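Local coordinates for protein putative polyprenyl synthetase (Streptomyces coelicolor, PDB 3NF2) that probably builds isoprenoid chains as a magnesium-dependent prenyltransferase of the FPP/GGPP synthase family, at residues L136-V139 against E140-R143. Sequence-based numbering, arbitrary orientation.
Sequences LGTV and EAGR
The chi1 of T138 (60°) tucks OG1 between its own N and C, toward A141, whose N donates to it in a weak N-cap bond of 3.3 Å. The same hydroxyl oxygen lies 3.4 Å from A141 CB, and that methyl also packs against L136 CB at 3.9 Å. E140 bends at chi2 (80°), which folds its carboxylate back over the helix start: OE1 comes to 3.6 Å from T138 CB, and OE2 to 3.5 Å from V139 CG1. With an alanine at E140 the carboxylate goes, and T138 CB and V139 CG1 would probably lose their cover, and the helix start a favourable negative charge. A straighter backbone bond runs from R143 N to V139 O (3.1 Å); G142 N divides itself weakly between T138 O and V139 O. R143 lies alongside V139, NH1 being 4.1 Å from CG2, and its guanidinium has E140 CA over one face. At G137, with positive phi, the chain leaves helical geometry; the turn links helix 115-134 to helix 139-165 at the surface of this mainly helical fold. An acidic side chain beside the first turn of a helix is likely to be favoured by the helix dipole, adding to the weak T138 cap.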
loop_
_atom_site.group_PDB
_atom_site.type_symbol
_atom_site.label_atom_id
_atom_site.label_comp_id
_atom_site.label_asym_id
_atom_site.label_seq_id
_atom_site.Cartn_x
_atom_site.Cartn_y
_atom_site.Cartn_z
ATOM N N LEU A 136 1.836 -16.312 -11.391
ATOM C CA LEU A 136 2.450 -17.594 -11.737
ATOM C C LEU A 136 1.611 -18.805 -11.317
ATOM O O LEU A 136 1.678 -19.858 -11.957
ATOM C CB LEU A 136 3.870 -17.675 -11.171
ATOM C CG LEU A 136 4.819 -16.599 -11.714
ATOM C CD1 LEU A 136 6.081 -16.498 -10.875
ATOM C CD2 LEU A 136 5.163 -16.843 -13.178
ATOM N N GLY A 137 0.820 -18.646 -10.256
ATOM C CA GLY A 137 -0.129 -19.673 -9.823
ATOM C C GLY A 137 0.466 -20.880 -9.117
ATOM O O GLY A 137 -0.267 -21.791 -8.730
ATOM N N THR A 138 1.787 -20.875 -8.932
ATOM C CA THR A 138 2.521 -22.001 -8.344
ATOM C C THR A 138 2.690 -21.866 -6.829
ATOM O O THR A 138 2.455 -20.798 -6.254
ATOM C CB THR A 138 3.921 -22.173 -9.000
ATOM O OG1 THR A 138 4.702 -20.986 -8.803
ATOM C CG2 THR A 138 3.789 -22.444 -10.498
ATOM N N VAL A 139 3.091 -22.962 -6.193
ATOM C CA VAL A 139 3.383 -22.988 -4.758
ATOM C C VAL A 139 4.616 -22.120 -4.420
ATOM O O VAL A 139 4.633 -21.429 -3.399
ATOM C CB VAL A 139 3.521 -24.459 -4.238
ATOM C CG1 VAL A 139 4.593 -25.240 -5.020
ATOM C CG2 VAL A 139 3.776 -24.510 -2.719
ATOM N N GLU A 140 5.616 -22.145 -5.305
ATOM C CA GLU A 140 6.842 -21.353 -5.187
ATOM C C GLU A 140 6.514 -19.861 -5.134
ATOM O O GLU A 140 7.104 -19.106 -4.355
ATOM C CB GLU A 140 7.764 -21.613 -6.391
ATOM C CG GLU A 140 8.505 -22.962 -6.398
ATOM C CD GLU A 140 7.656 -24.141 -6.873
ATOM O OE1 GLU A 140 6.857 -23.987 -7.823
ATOM O OE2 GLU A 140 7.806 -25.233 -6.292
ATOM N N ALA A 141 5.558 -19.462 -5.970
ATOM C CA ALA A 141 5.121 -18.082 -6.092
ATOM C C ALA A 141 4.400 -17.574 -4.842
ATOM O O ALA A 141 4.476 -16.387 -4.521
ATOM C CB ALA A 141 4.230 -17.936 -7.311
ATOM N N GLY A 142 3.700 -18.470 -4.152
ATOM C CA GLY A 142 2.996 -18.128 -2.924
ATOM C C GLY A 142 3.994 -17.911 -1.804
ATOM O O GLY A 142 3.859 -16.985 -0.984
ATOM N N ARG A 143 5.013 -18.764 -1.788
ATOM C CA ARG A 143 6.076 -18.680 -0.796
ATOM C C ARG A 143 6.957 -17.453 -1.032
ATOM O O ARG A 143 7.413 -16.815 -0.084
ATOM C CB ARG A 143 6.898 -19.972 -0.799
ATOM C CG ARG A 143 6.332 -21.069 0.107
ATOM C CD ARG A 143 6.782 -22.459 -0.336
ATOM N NE ARG A 143 8.090 -22.430 -0.985
ATOM C CZ ARG A 143 8.552 -23.371 -1.811
ATOM N NH1 ARG A 143 7.813 -24.447 -2.104
ATOM N NH2 ARG A 143 9.762 -23.229 -2.354
#